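Local coordinates for protein adhesin competence repressor (Streptococcus pyogenes serotype M3, PDB 5JLU) that represses transcription as a zinc-responsive MarR-family regulator that binds DNA as a dimer through winged helix-turn-helix domains, at residues I46-S51 with E110-H115; L55-L60 with A69-A74. All coordinates share one frame; numbering follows the deposited sequence.

Contact 1. Residues I46-S51 with E110-H115; sequences ILMLLS and EHTHHH. With ZN (zinc ion), chain B.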
# COMPACT_ATOMS: atom_id res chain seq x y z
N ILE A 46 11.49 -5.48 7.64
CA ILE A 46 12.76 -6.13 7.95
C ILE A 46 13.16 -5.82 9.40
O ILE A 46 13.54 -6.72 10.19
CB ILE A 46 13.86 -5.70 6.96
CG1 ILE A 46 13.56 -6.37 5.62
CG2 ILE A 46 15.27 -6.04 7.48
CD1 ILE A 46 14.41 -5.83 4.47
N LEU A 47 13.15 -4.56 9.75
CA LEU A 47 13.53 -4.19 11.10
C LEU A 47 12.56 -4.89 12.05
O LEU A 47 13.03 -5.51 12.99
CB LEU A 47 13.59 -2.67 11.31
CG LEU A 47 14.63 -1.85 10.51
CD1 LEU A 47 14.47 -0.37 10.77
CD2 LEU A 47 16.06 -2.19 10.78
N MET A 48 11.23 -4.87 11.79
CA MET A 48 10.30 -5.61 12.69
C MET A 48 10.72 -7.10 12.91
O MET A 48 10.76 -7.61 14.04
CB MET A 48 8.86 -5.52 12.18
CG MET A 48 7.81 -6.31 12.94
SD MET A 48 6.13 -5.98 12.37
CE MET A 48 5.83 -4.48 13.22
N LEU A 49 11.01 -7.81 11.82
CA LEU A 49 11.31 -9.23 11.96
C LEU A 49 12.67 -9.46 12.65
O LEU A 49 12.86 -10.44 13.43
CB LEU A 49 11.27 -9.93 10.59
CG LEU A 49 9.91 -10.06 9.91
CD1 LEU A 49 10.11 -10.51 8.48
CD2 LEU A 49 9.02 -11.09 10.64
N LEU A 50 13.64 -8.59 12.34
CA LEU A 50 14.97 -8.69 12.97
C LEU A 50 14.96 -8.33 14.45
O LEU A 50 15.77 -8.88 15.19
CB LEU A 50 16.03 -7.85 12.23
CG LEU A 50 16.39 -8.46 10.91
CD1 LEU A 50 17.25 -7.49 10.09
CD2 LEU A 50 17.00 -9.85 11.07
N SER A 51 14.03 -7.47 14.89
CA SER A 51 13.91 -7.07 16.28
C SER A 51 13.53 -8.25 17.19
O SER A 51 13.80 -8.22 18.37
CB SER A 51 12.85 -5.97 16.47
OG SER A 51 11.55 -6.56 16.29
N GLU A 110 8.73 1.80 17.73
CA GLU A 110 7.64 2.66 17.27
C GLU A 110 6.78 2.14 16.11
O GLU A 110 5.55 2.37 16.03
CB GLU A 110 8.20 4.01 16.82
CG GLU A 110 7.20 5.04 16.29
CD GLU A 110 6.06 5.44 17.29
OE1 GLU A 110 5.11 6.14 16.85
OE2 GLU A 110 6.09 5.10 18.51
N HIS A 111 7.44 1.56 15.14
CA HIS A 111 6.71 0.96 14.05
C HIS A 111 5.93 -0.25 14.58
O HIS A 111 4.78 -0.43 14.25
CB HIS A 111 7.67 0.57 12.94
CG HIS A 111 7.04 -0.23 11.87
ND1 HIS A 111 7.25 -1.58 11.72
CD2 HIS A 111 6.14 0.14 10.93
CE1 HIS A 111 6.54 -2.00 10.69
NE2 HIS A 111 5.85 -0.97 10.20
N THR A 112 6.53 -1.03 15.48
CA THR A 112 5.85 -2.17 16.07
C THR A 112 4.65 -1.76 16.90
O THR A 112 3.66 -2.48 16.98
CB THR A 112 6.82 -2.99 16.90
OG1 THR A 112 7.73 -3.64 16.04
CG2 THR A 112 6.14 -4.06 17.75
N HIS A 113 4.74 -0.59 17.51
CA HIS A 113 3.70 -0.12 18.41
C HIS A 113 2.53 0.39 17.59
O HIS A 113 1.37 0.15 17.94
CB HIS A 113 4.25 0.93 19.41
CG HIS A 113 3.18 1.67 20.16
ND1 HIS A 113 2.47 1.12 21.21
CD2 HIS A 113 2.65 2.90 19.95
CE1 HIS A 113 1.56 1.98 21.62
NE2 HIS A 113 1.66 3.07 20.88
N HIS A 114 2.81 1.08 16.48
CA HIS A 114 1.74 1.46 15.52
C HIS A 114 1.00 0.24 14.89
O HIS A 114 -0.20 0.34 14.64
CB HIS A 114 2.28 2.37 14.39
CG HIS A 114 2.59 3.78 14.85
ND1 HIS A 114 2.82 4.82 13.97
CD2 HIS A 114 2.68 4.32 16.09
CE1 HIS A 114 3.05 5.93 14.64
NE2 HIS A 114 2.96 5.66 15.94
N HIS A 115 1.70 -0.86 14.63
CA HIS A 115 1.06 -2.13 14.23
C HIS A 115 0.13 -2.68 15.34
O HIS A 115 -0.97 -3.15 15.03
CB HIS A 115 2.05 -3.18 13.68
CG HIS A 115 2.36 -2.92 12.24
ND1 HIS A 115 1.52 -3.33 11.21
CD2 HIS A 115 3.34 -2.17 11.66
CE1 HIS A 115 1.96 -2.85 10.07
NE2 HIS A 115 3.09 -2.19 10.30
ZN ZN B . 4.38 -1.53 8.77
O HOH W 1 10.20 -4.38 17.62
O HOH W 2 2.90 -1.91 7.23
O HOH W 3 5.54 -0.47 7.23
O HOH W 4 3.41 0.22 9.04
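Met48 reaches from helix 41-52 to His111, Thr112 and His115 of helix 105-127, and its methyl carbon makes nearly all the contact. With CG anti to the backbone N (chi1 176°), the chain runs straight out and bends only at chi3, which turns CE into the corner formed by the three side chains. CE lies 3.6 Å from His111 ND1, 3.5 Å from Thr112 OG1 and 3.7 Å from His115 CD2, approaching both rings obliquely. The axes of the two short helical segments come no closer than 10.1 Å and cross nearly perpendicularly (96°), a gap that a long, flexible thioether can span. The rings it touches turn their NE2 atoms to the zinc ion, each at 2.1 Å from the metal; His45 and three waters complete the six ligands. Beyond Thr112 the packing gives way to solvent: one water bridges Ser51 OG at 2.9 Å and Thr112 OG1 at 3.0 Å, and Ser51 OG also donates to Met48 O. Asp12 of the second subunit takes the ND1 hydrogen bond of His115, a second-shell bond that would restrain that ring. On other sides of helix 41-52, Ile46 packs on helices 57-64 and 68-80, and Leu50 on strand 96-100.

Contact 2. Residues L55-L60 with A69-A74; sequences LTNTDL and AAVTKA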
# COMPACT_ATOMS: atom_id res chain seq x y z
N LEU A 55 18.20 -13.14 11.55
CA LEU A 55 17.74 -13.88 10.37
C LEU A 55 18.66 -13.60 9.22
O LEU A 55 19.39 -12.59 9.22
CB LEU A 55 16.27 -13.52 9.95
CG LEU A 55 15.09 -13.68 10.92
CD1 LEU A 55 13.86 -12.83 10.51
CD2 LEU A 55 14.68 -15.15 11.05
N THR A 56 18.56 -14.45 8.22
CA THR A 56 19.29 -14.25 6.99
C THR A 56 18.48 -13.48 5.96
O THR A 56 17.26 -13.34 6.07
CB THR A 56 19.67 -15.62 6.34
OG1 THR A 56 18.50 -16.43 6.18
CG2 THR A 56 20.65 -16.35 7.21
N ASN A 57 19.17 -13.07 4.92
CA ASN A 57 18.54 -12.51 3.76
C ASN A 57 17.39 -13.43 3.28
O ASN A 57 16.23 -13.01 3.07
CB ASN A 57 19.62 -12.26 2.68
CG ASN A 57 19.04 -11.80 1.35
OD1 ASN A 57 19.31 -10.69 0.88
ND2 ASN A 57 18.22 -12.66 0.74
N THR A 58 17.69 -14.70 3.17
CA THR A 58 16.72 -15.67 2.64
C THR A 58 15.56 -15.97 3.64
O THR A 58 14.45 -16.12 3.23
CB THR A 58 17.39 -16.93 1.99
OG1 THR A 58 16.66 -18.10 2.35
CG2 THR A 58 18.94 -17.11 2.32
N ASP A 59 15.79 -15.98 4.96
CA ASP A 59 14.65 -16.09 5.90
C ASP A 59 13.72 -14.88 5.73
O ASP A 59 12.55 -15.02 5.78
CB ASP A 59 15.09 -16.04 7.35
CG ASP A 59 15.99 -17.23 7.76
OD1 ASP A 59 15.70 -18.35 7.28
OD2 ASP A 59 16.97 -17.02 8.57
N LEU A 60 14.31 -13.69 5.57
CA LEU A 60 13.58 -12.43 5.41
C LEU A 60 12.81 -12.46 4.16
O LEU A 60 11.66 -12.09 4.18
CB LEU A 60 14.54 -11.22 5.38
CG LEU A 60 15.18 -10.93 6.76
CD1 LEU A 60 16.37 -9.95 6.66
CD2 LEU A 60 14.15 -10.42 7.76
N ALA A 69 16.61 -10.42 -3.90
CA ALA A 69 17.30 -9.23 -4.40
C ALA A 69 16.66 -7.93 -3.83
O ALA A 69 17.35 -6.95 -3.55
CB ALA A 69 17.35 -9.25 -5.93
N ALA A 70 15.34 -7.92 -3.63
CA ALA A 70 14.66 -6.80 -2.97
C ALA A 70 15.14 -6.72 -1.50
O ALA A 70 15.33 -5.65 -0.98
CB ALA A 70 13.13 -6.95 -3.05
N VAL A 71 15.38 -7.86 -0.87
CA VAL A 71 15.86 -7.85 0.51
C VAL A 71 17.29 -7.31 0.57
O VAL A 71 17.55 -6.50 1.41
CB VAL A 71 15.80 -9.22 1.20
CG1 VAL A 71 16.44 -9.14 2.58
CG2 VAL A 71 14.33 -9.68 1.33
N THR A 72 18.18 -7.78 -0.29
CA THR A 72 19.58 -7.35 -0.38
C THR A 72 19.68 -5.85 -0.61
O THR A 72 20.48 -5.18 0.01
CB THR A 72 20.27 -8.07 -1.58
OG1 THR A 72 20.29 -9.47 -1.30
CG2 THR A 72 21.76 -7.63 -1.78
N LYS A 73 18.86 -5.35 -1.50
CA LYS A 73 18.74 -3.92 -1.72
C LYS A 73 18.29 -3.13 -0.43
O LYS A 73 18.96 -2.21 -0.00
CB LYS A 73 17.79 -3.70 -2.90
CG LYS A 73 17.78 -2.28 -3.45
CD LYS A 73 17.99 -2.27 -4.98
CE LYS A 73 18.23 -0.86 -5.51
NZ LYS A 73 17.11 0.03 -5.08
N ALA A 74 17.20 -3.54 0.19
CA ALA A 74 16.71 -2.90 1.42
C ALA A 74 17.72 -2.97 2.56
O ALA A 74 17.94 -1.99 3.26
CB ALA A 74 15.43 -3.56 1.89
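Asn57 holds CG anti to its own nitrogen (chi1 174°), which carries the amide across to helix 68-80, while Thr72, with chi1 at -64°, keeps OG1 beside its backbone N and facing that amide. Asn57 OD1 and Thr72 OG1 therefore meet at 2.7 Å. The hydroxyl can donate to this oxygen, but the carbonyl of Gln68, one turn back in the same helix, competes for the same proton. The CG1 branch of Val71 serves two neighbours: it lies 3.7 Å from Asn57 OD1 and 4.0 Å from Leu60 CB. The Asn57 and Val71 side chains lie alongside each other, pointing opposite ways, and Leu60 stands roughly perpendicular to Val71. Valine's compact, branched apolar side chain suits a buried place between Asn57 and Leu60. The longer Leu60 side chain also touches Ile46 of helix 41-52.

The start of helix 57-64 is secured by a capping box. Thr56 OG1 accepts from Asp59 N at 3.0 Å, and Asp59 OD2 receives Thr56 N at 3.0 Å in return, nearly straight at 173°. Thr and Asp suit this exchange, each having a short side chain with an acceptor. Helices 57-64 and 68-80 form the helix-turn-helix, the second being, as in other MarR proteins, probably the recognition helix. The chemistry is thus graded, from the partly exposed Asn57-Thr72 pair to the buried Val71 and Leu60: apolar contact supplies the inner part, while the amide-hydroxyl approach, its proton contested by Gln68 O, adds a polar contact of uncertain strength.

Contact 2 is nested within the chain loop closed by contact 1, and their centres lie about 16 Å apart. Contact 1 is a surface contact joining helix 41-52 to the long helix 105-127, with metal coordination and a water bridge beside one thioether. Contact 2 is partly buried, combining aliphatic packing with an amide-hydroxyl contact and no metal. They hold different helices yet touch directly: Ile46 CD1 meets Ala74 CB at 3.6 Å, and Leu49 CB meets Leu55 CD1 at 3.9 Å. Helix 41-52 carries the zinc ligand His45 and packs on the helix-turn-helix, a plausible route by which metal binding could influence DNA binding.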